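Local structure of hypothetical protein TT1662 (Thermus thermophilus, 1UFO) at residues I40-F52 against L219-E232. The protein is a member of the alpha/beta hydrolase fold family and probably acts as a hydrolase, although its substrate is not established. Residues are numbered along the deposited sequence; the frame is centred on the assembly and turned at random.
Sequences ILALLPGYAERGF and LTPLMARVGLAFLE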
ATOM      1  N   ILE A  40     -19.658  -3.956  -6.362  1.00  9.79           N
ATOM      2  CA  ILE A  40     -18.197  -3.724  -6.498  1.00  9.54           C
ATOM      3  C   ILE A  40     -17.899  -2.263  -6.942  1.00  8.72           C
ATOM      4  O   ILE A  40     -16.963  -1.645  -6.408  1.00  9.00           O
ATOM      5  CB  ILE A  40     -17.568  -4.799  -7.455  1.00  9.17           C
ATOM      6  CG1 ILE A  40     -16.043  -4.625  -7.497  1.00 11.81           C
ATOM      7  CG2 ILE A  40     -18.072  -4.634  -8.878  1.00  8.74           C
ATOM      8  CD1 ILE A  40     -15.439  -4.979  -6.193  1.00 15.92           C
ATOM      9  N   LEU A  41     -18.724  -1.637  -7.796  1.00  9.29           N
ATOM     10  CA  LEU A  41     -18.414  -0.245  -8.177  1.00  9.82           C
ATOM     11  C   LEU A  41     -18.612   0.705  -6.959  1.00  9.67           C
ATOM     12  O   LEU A  41     -17.859   1.665  -6.808  1.00 10.51           O
ATOM     13  CB  LEU A  41     -19.271   0.210  -9.345  1.00 10.03           C
ATOM     14  CG  LEU A  41     -18.898  -0.581 -10.630  1.00  9.63           C
ATOM     15  CD1 LEU A  41     -19.585   0.172 -11.782  1.00 11.72           C
ATOM     16  CD2 LEU A  41     -17.390  -0.685 -10.885  1.00 11.12           C
ATOM     17  N   ALA A  42     -19.581   0.395  -6.084  1.00  9.58           N
ATOM     18  CA  ALA A  42     -19.811   1.245  -4.929  1.00 11.15           C
ATOM     19  C   ALA A  42     -18.644   1.199  -3.926  1.00 11.24           C
ATOM     20  O   ALA A  42     -18.512   2.120  -3.149  1.00 12.19           O
ATOM     21  CB  ALA A  42     -21.102   0.796  -4.201  1.00 11.99           C
ATOM     22  N   LEU A  43     -17.853   0.126  -4.008  1.00 10.12           N
ATOM     23  CA  LEU A  43     -16.698  -0.012  -3.077  1.00  9.87           C
ATOM     24  C   LEU A  43     -15.447   0.675  -3.678  1.00 10.20           C
ATOM     25  O   LEU A  43     -14.346   0.553  -3.048  1.00 10.45           O
ATOM     26  CB  LEU A  43     -16.443  -1.541  -2.869  1.00 11.08           C
ATOM     27  CG  LEU A  43     -17.560  -2.268  -2.060  1.00 13.58           C
ATOM     28  CD1 LEU A  43     -17.411  -3.770  -2.256  1.00 15.17           C
ATOM     29  CD2 LEU A  43     -17.564  -1.825  -0.615  1.00 16.27           C
ATOM     30  N   LEU A  44     -15.553   1.347  -4.812  1.00 10.23           N
ATOM     31  CA  LEU A  44     -14.411   2.055  -5.402  1.00 11.25           C
ATOM     32  C   LEU A  44     -14.695   3.577  -5.411  1.00 11.36           C
ATOM     33  O   LEU A  44     -14.661   4.221  -6.441  1.00 11.45           O
ATOM     34  CB  LEU A  44     -14.110   1.557  -6.818  1.00 11.67           C
ATOM     35  CG  LEU A  44     -13.838   0.037  -6.866  1.00 10.43           C
ATOM     36  CD1 LEU A  44     -13.736  -0.476  -8.278  1.00 11.97           C
ATOM     37  CD2 LEU A  44     -12.556  -0.346  -6.139  1.00 13.82           C
ATOM     38  N   PRO A  45     -14.953   4.134  -4.245  1.00 12.87           N
ATOM     39  CA  PRO A  45     -15.223   5.581  -4.203  1.00 12.87           C
ATOM     40  C   PRO A  45     -14.018   6.401  -4.692  1.00 13.72           C
ATOM     41  O   PRO A  45     -12.861   6.056  -4.456  1.00 13.27           O
ATOM     42  CB  PRO A  45     -15.547   5.811  -2.714  1.00 14.24           C
ATOM     43  CG  PRO A  45     -14.597   4.869  -2.012  1.00 13.19           C
ATOM     44  CD  PRO A  45     -14.807   3.587  -2.877  1.00 13.47           C
ATOM     45  N   GLY A  46     -14.318   7.513  -5.384  1.00 12.79           N
ATOM     46  CA  GLY A  46     -13.305   8.403  -5.887  1.00 13.99           C
ATOM     47  C   GLY A  46     -12.581   8.045  -7.186  1.00 13.41           C
ATOM     48  O   GLY A  46     -11.852   8.863  -7.734  1.00 14.17           O
ATOM     49  N   TYR A  47     -12.794   6.835  -7.669  1.00 12.66           N
ATOM     50  CA  TYR A  47     -12.077   6.382  -8.836  1.00 11.02           C
ATOM     51  C   TYR A  47     -12.599   7.101 -10.097  1.00 10.61           C
ATOM     52  O   TYR A  47     -11.783   7.616 -10.841  1.00 10.65           O
ATOM     53  CB  TYR A  47     -12.227   4.866  -9.006  1.00 12.35           C
ATOM     54  CG  TYR A  47     -11.329   4.001  -8.141  1.00 10.89           C
ATOM     55  CD1 TYR A  47     -10.573   3.033  -8.744  1.00 10.71           C
ATOM     56  CD2 TYR A  47     -11.300   4.124  -6.760  1.00 10.56           C
ATOM     57  CE1 TYR A  47      -9.726   2.139  -7.983  1.00 11.05           C
ATOM     58  CE2 TYR A  47     -10.510   3.249  -5.969  1.00 10.45           C
ATOM     59  CZ  TYR A  47      -9.739   2.271  -6.627  1.00  9.02           C
ATOM     60  OH  TYR A  47      -8.968   1.413  -5.883  1.00 10.12           O
ATOM     61  N   ALA A  48     -13.919   7.163 -10.231  1.00 12.08           N
ATOM     62  CA  ALA A  48     -14.470   7.851 -11.411  1.00 11.16           C
ATOM     63  C   ALA A  48     -14.147   9.325 -11.345  1.00 14.34           C
ATOM     64  O   ALA A  48     -13.756   9.953 -12.376  1.00 14.22           O
ATOM     65  CB  ALA A  48     -15.943   7.559 -11.510  1.00 14.11           C
ATOM     66  N   GLU A  49     -14.217   9.884 -10.130  1.00 14.10           N
ATOM     67  CA  GLU A  49     -13.893  11.319  -9.981  1.00 14.90           C
ATOM     68  C   GLU A  49     -12.468  11.686 -10.344  1.00 14.97           C
ATOM     69  O   GLU A  49     -12.138  12.853 -10.670  1.00 17.08           O
ATOM     70  CB  GLU A  49     -14.219  11.732  -8.526  1.00 13.98           C
ATOM     71  CG  GLU A  49     -15.636  11.592  -8.171  1.00 16.69           C
ATOM     72  CD  GLU A  49     -16.114  10.185  -7.821  1.00 18.71           C
ATOM     73  OE1 GLU A  49     -15.335   9.219  -7.857  1.00 19.38           O
ATOM     74  OE2 GLU A  49     -17.302  10.043  -7.510  1.00 23.10           O
ATOM     75  N   ARG A  50     -11.554  10.709 -10.328  1.00 14.04           N
ATOM     76  CA  ARG A  50     -10.161  10.882 -10.649  1.00 16.98           C
ATOM     77  C   ARG A  50      -9.945  10.616 -12.147  1.00 16.09           C
ATOM     78  O   ARG A  50      -8.844  10.785 -12.675  1.00 18.97           O
ATOM     79  CB  ARG A  50      -9.384   9.890  -9.783  1.00 19.59           C
ATOM     80  CG  ARG A  50      -7.963  10.058  -9.581  1.00 26.11           C
ATOM     81  CD  ARG A  50      -7.709  11.274  -8.674  1.00 27.70           C
ATOM     82  NE  ARG A  50      -7.908  11.084  -7.240  1.00 31.64           N
ATOM     83  CZ  ARG A  50      -6.979  10.682  -6.353  1.00 33.01           C
ATOM     84  NH1 ARG A  50      -5.729  10.366  -6.715  1.00 33.97           N
ATOM     85  NH2 ARG A  50      -7.272  10.723  -5.051  1.00 33.48           N
ATOM     86  N   GLY A  51     -10.992  10.162 -12.850  1.00 14.82           N
ATOM     87  CA  GLY A  51     -10.829   9.990 -14.287  1.00 14.09           C
ATOM     88  C   GLY A  51     -10.899   8.541 -14.776  1.00 12.73           C
ATOM     89  O   GLY A  51     -10.693   8.275 -15.973  1.00 13.31           O
ATOM     90  N   PHE A  52     -11.188   7.587 -13.901  1.00 11.08           N
ATOM     91  CA  PHE A  52     -11.317   6.182 -14.366  1.00 11.38           C
ATOM     92  C   PHE A  52     -12.738   5.865 -14.775  1.00 10.57           C
ATOM     93  O   PHE A  52     -13.697   6.112 -14.014  1.00 11.11           O
ATOM     94  CB  PHE A  52     -10.866   5.220 -13.232  1.00 10.96           C
ATOM     95  CG  PHE A  52      -9.391   5.279 -12.995  1.00 12.12           C
ATOM     96  CD1 PHE A  52      -8.820   6.299 -12.238  1.00 11.33           C
ATOM     97  CD2 PHE A  52      -8.549   4.314 -13.591  1.00 14.00           C
ATOM     98  CE1 PHE A  52      -7.422   6.350 -12.084  1.00 10.63           C
ATOM     99  CE2 PHE A  52      -7.190   4.369 -13.437  1.00 12.50           C
ATOM    100  CZ  PHE A  52      -6.615   5.412 -12.664  1.00 12.29           C
ATOM    101  N   LEU A 219     -13.752  -4.861   1.353  1.00  9.98           N
ATOM    102  CA  LEU A 219     -12.943  -3.958   0.542  1.00  9.02           C
ATOM    103  C   LEU A 219     -13.129  -2.624   1.238  1.00  9.69           C
ATOM    104  O   LEU A 219     -14.111  -1.920   1.063  1.00  9.62           O
ATOM    105  CB  LEU A 219     -13.484  -3.961  -0.903  1.00  9.01           C
ATOM    106  CG  LEU A 219     -12.484  -3.412  -1.971  1.00  9.33           C
ATOM    107  CD1 LEU A 219     -12.963  -3.743  -3.377  1.00  9.94           C
ATOM    108  CD2 LEU A 219     -12.237  -1.941  -1.820  1.00 10.93           C
ATOM    109  N   THR A 220     -12.168  -2.260   2.082  1.00  9.00           N
ATOM    110  CA  THR A 220     -12.297  -1.031   2.910  1.00 11.20           C
ATOM    111  C   THR A 220     -11.974   0.226   2.137  1.00 12.81           C
ATOM    112  O   THR A 220     -11.261   0.202   1.120  1.00 11.10           O
ATOM    113  CB  THR A 220     -11.322  -1.023   4.115  1.00 13.57           C
ATOM    114  OG1 THR A 220      -9.976  -0.982   3.596  1.00 11.84           O
ATOM    115  CG2 THR A 220     -11.483  -2.267   4.921  1.00 14.30           C
ATOM    116  N   PRO A 221     -12.429   1.366   2.616  1.00 13.12           N
ATOM    117  CA  PRO A 221     -12.143   2.617   1.919  1.00 13.46           C
ATOM    118  C   PRO A 221     -10.643   2.856   1.870  1.00 13.55           C
ATOM    119  O   PRO A 221     -10.189   3.387   0.859  1.00 12.32           O
ATOM    120  CB  PRO A 221     -12.803   3.704   2.764  1.00 16.32           C
ATOM    121  CG  PRO A 221     -14.077   2.936   3.365  1.00 17.74           C
ATOM    122  CD  PRO A 221     -13.389   1.542   3.743  1.00 14.98           C
ATOM    123  N   LEU A 222      -9.895   2.478   2.909  1.00 12.23           N
ATOM    124  CA  LEU A 222      -8.424   2.688   2.846  1.00 11.79           C
ATOM    125  C   LEU A 222      -7.799   1.803   1.719  1.00 11.30           C
ATOM    126  O   LEU A 222      -6.941   2.261   0.967  1.00 10.44           O
ATOM    127  CB  LEU A 222      -7.746   2.358   4.184  1.00 13.14           C
ATOM    128  CG  LEU A 222      -6.222   2.551   4.159  1.00 12.92           C
ATOM    129  CD1 LEU A 222      -5.761   3.978   3.778  1.00 13.51           C
ATOM    130  CD2 LEU A 222      -5.661   2.197   5.550  1.00 13.39           C
HETATM  131  N   MSE A 223      -8.232   0.546   1.604  1.00  9.19           N
HETATM  132  CA  MSE A 223      -7.765  -0.292   0.498  1.00  8.66           C
HETATM  133  C   MSE A 223      -8.113   0.369  -0.830  1.00  8.98           C
HETATM  134  O   MSE A 223      -7.305   0.389  -1.726  1.00  8.20           O
HETATM  135  CB  MSE A 223      -8.457  -1.665   0.586  1.00  8.23           C
HETATM  136  CG  MSE A 223      -7.896  -2.633   1.649  1.00  7.25           C
HETATM  137 SE   MSE A 223      -8.985  -4.193   1.649  1.00 10.56          SE
HETATM  138  CE  MSE A 223      -8.654  -4.741   3.523  1.00  7.41           C
ATOM    139  N   ALA A 224      -9.317   0.907  -0.974  1.00  8.95           N
ATOM    140  CA  ALA A 224      -9.633   1.496  -2.262  1.00  8.50           C
ATOM    141  C   ALA A 224      -8.730   2.634  -2.588  1.00  8.56           C
ATOM    142  O   ALA A 224      -8.314   2.795  -3.719  1.00  9.03           O
ATOM    143  CB  ALA A 224     -11.119   1.951  -2.240  1.00  9.79           C
ATOM    144  N   ARG A 225      -8.453   3.498  -1.592  1.00  9.86           N
ATOM    145  CA  ARG A 225      -7.606   4.656  -1.798  1.00 10.80           C
ATOM    146  C   ARG A 225      -6.162   4.238  -2.181  1.00  9.88           C
ATOM    147  O   ARG A 225      -5.567   4.813  -3.102  1.00  9.55           O
ATOM    148  CB  ARG A 225      -7.632   5.519  -0.513  1.00 12.35           C
ATOM    149  CG  ARG A 225      -6.767   6.846  -0.622  1.00 18.84           C
ATOM    150  CD  ARG A 225      -7.410   7.717  -1.677  1.00 22.64           C
ATOM    151  NE  ARG A 225      -7.110   9.179  -1.728  1.00 25.05           N
ATOM    152  CZ  ARG A 225      -7.734  10.156  -1.037  1.00 21.88           C
ATOM    153  NH1 ARG A 225      -7.346  11.391  -1.271  1.00 26.77           N
ATOM    154  NH2 ARG A 225      -8.697   9.958  -0.137  1.00 23.90           N
ATOM    155  N   VAL A 226      -5.645   3.172  -1.549  1.00  8.89           N
ATOM    156  CA  VAL A 226      -4.294   2.722  -1.910  1.00  7.54           C
ATOM    157  C   VAL A 226      -4.278   2.117  -3.335  1.00  9.68           C
ATOM    158  O   VAL A 226      -3.346   2.286  -4.112  1.00  9.56           O
ATOM    159  CB  VAL A 226      -3.790   1.701  -0.864  1.00  7.46           C
ATOM    160  CG1 VAL A 226      -2.523   1.044  -1.335  1.00  9.93           C
ATOM    161  CG2 VAL A 226      -3.543   2.457   0.436  1.00  9.62           C
ATOM    162  N   GLY A 227      -5.361   1.416  -3.684  1.00  7.51           N
ATOM    163  CA  GLY A 227      -5.424   0.808  -4.997  1.00  7.30           C
ATOM    164  C   GLY A 227      -5.471   1.899  -6.083  1.00  7.43           C
ATOM    165  O   GLY A 227      -4.892   1.680  -7.147  1.00  8.40           O
ATOM    166  N   LEU A 228      -6.118   3.026  -5.808  1.00  8.09           N
ATOM    167  CA  LEU A 228      -6.205   4.102  -6.781  1.00  8.32           C
ATOM    168  C   LEU A 228      -4.798   4.710  -6.995  1.00  9.85           C
ATOM    169  O   LEU A 228      -4.399   4.990  -8.123  1.00 11.06           O
ATOM    170  CB  LEU A 228      -7.186   5.150  -6.255  1.00  9.46           C
ATOM    171  CG  LEU A 228      -7.390   6.380  -7.150  1.00  9.40           C
ATOM    172  CD1 LEU A 228      -7.992   5.982  -8.523  1.00 11.98           C
ATOM    173  CD2 LEU A 228      -8.396   7.253  -6.382  1.00 11.14           C
ATOM    174  N   ALA A 229      -4.011   4.785  -5.934  1.00  8.76           N
ATOM    175  CA  ALA A 229      -2.624   5.305  -6.074  1.00  9.13           C
ATOM    176  C   ALA A 229      -1.794   4.352  -6.950  1.00  8.89           C
ATOM    177  O   ALA A 229      -1.045   4.813  -7.763  1.00 10.21           O
ATOM    178  CB  ALA A 229      -1.956   5.434  -4.649  1.00 10.26           C
ATOM    179  N   PHE A 230      -1.939   3.046  -6.763  1.00  7.72           N
ATOM    180  CA  PHE A 230      -1.198   2.061  -7.533  1.00  8.45           C
ATOM    181  C   PHE A 230      -1.543   2.182  -9.006  1.00  9.85           C
ATOM    182  O   PHE A 230      -0.632   2.164  -9.824  1.00 10.15           O
ATOM    183  CB  PHE A 230      -1.547   0.671  -6.983  1.00  9.49           C
ATOM    184  CG  PHE A 230      -0.718  -0.455  -7.580  1.00  9.76           C
ATOM    185  CD1 PHE A 230       0.542  -0.795  -7.015  1.00 10.80           C
ATOM    186  CD2 PHE A 230      -1.202  -1.223  -8.639  1.00  9.09           C
ATOM    187  CE1 PHE A 230       1.261  -1.866  -7.499  1.00 10.10           C
ATOM    188  CE2 PHE A 230      -0.451  -2.333  -9.126  1.00 10.46           C
ATOM    189  CZ  PHE A 230       0.798  -2.662  -8.550  1.00  9.52           C
ATOM    190  N   LEU A 231      -2.850   2.293  -9.299  1.00  9.44           N
ATOM    191  CA  LEU A 231      -3.287   2.468 -10.723  1.00 10.27           C
ATOM    192  C   LEU A 231      -2.744   3.789 -11.294  1.00 10.63           C
ATOM    193  O   LEU A 231      -2.243   3.766 -12.411  1.00 12.28           O
ATOM    194  CB  LEU A 231      -4.795   2.525 -10.836  1.00 11.65           C
ATOM    195  CG  LEU A 231      -5.506   1.212 -10.443  1.00 13.88           C
ATOM    196  CD1 LEU A 231      -7.013   1.346 -10.745  1.00 15.70           C
ATOM    197  CD2 LEU A 231      -4.857   0.010 -11.130  1.00 14.38           C
ATOM    198  N   GLU A 232      -2.812   4.881 -10.559  1.00 10.46           N
ATOM    199  CA  GLU A 232      -2.307   6.122 -11.158  1.00 10.81           C
ATOM    200  C   GLU A 232      -0.808   6.052 -11.385  1.00 12.68           C
ATOM    201  O   GLU A 232      -0.336   6.564 -12.416  1.00 11.25           O
ATOM    202  CB  GLU A 232      -2.648   7.339 -10.369  1.00 11.67           C
ATOM    203  CG  GLU A 232      -4.157   7.566 -10.334  1.00 13.96           C
ATOM    204  CD  GLU A 232      -4.512   8.901  -9.760  1.00 19.74           C
ATOM    205  OE1 GLU A 232      -5.247   9.644 -10.445  1.00 23.25           O
ATOM    206  OE2 GLU A 232      -4.123   9.253  -8.627  1.00 20.39           O
TER
HETATM  207  O   HOH W   1     -14.398   0.744  -0.211  1.00 12.33           O
HETATM  208  O   HOH W   2      -5.168  10.008  -3.271  1.00 25.37           O
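The Y47 ring lies against L228, with CD1 of L228 over one face at 4.0 Å from the ring centroid, a CH-pi contact only 15° off the ring normal. L44 CB lies over the opposite face, toward the rim, so the ring is clamped between its own turn and helix 221-236. At the rim, Y47 OH donates to A224 O at 2.6 Å, in the carbonyl plane and on a lone pair. That oxygen already takes L228 N within the helix, and two donors therefore grip it. G227 gives the hydroxyl room here, because any CB at that position would run into Y47 OH. Cutting Y47 back to an alanine is likely to open a gap between L44 and L228 and leave A224 O with its helical donor alone.

L228 forks to serve three partners. Its CD1 reaches between the Y47 and F52 rings, 3.6 Å from F52 CE1, because chi1 of 179° swings CG away from the backbone N, while CD2 sits over the centre of the R50 guanidinium. R50, bent at chi2 and chi3, turns NH1 to E232 OE2 at 2.7 Å in a salt bridge whose hydrogen bond is weak, the guanidinium and carboxylate planes 53° apart. E232 OE1 also pairs with K24. Water 2 accepts from both R50 NH2 and R225 NE, mediating between two like charges; R225 itself reaches E236 of the second subunit.

At the other end, L219 CD1 packs on I40 CD1 at 3.9 Å, and water 1 donates to both L43 O and L219 O. The contact thus seats the C-terminal helix of the alpha/beta hydrolase fold on the connection leading into strand 52-56. Its chemistry implies an apolar, aromatic centre pinned by one buried hydroxyl, with a charged network continuing toward the dimer interface.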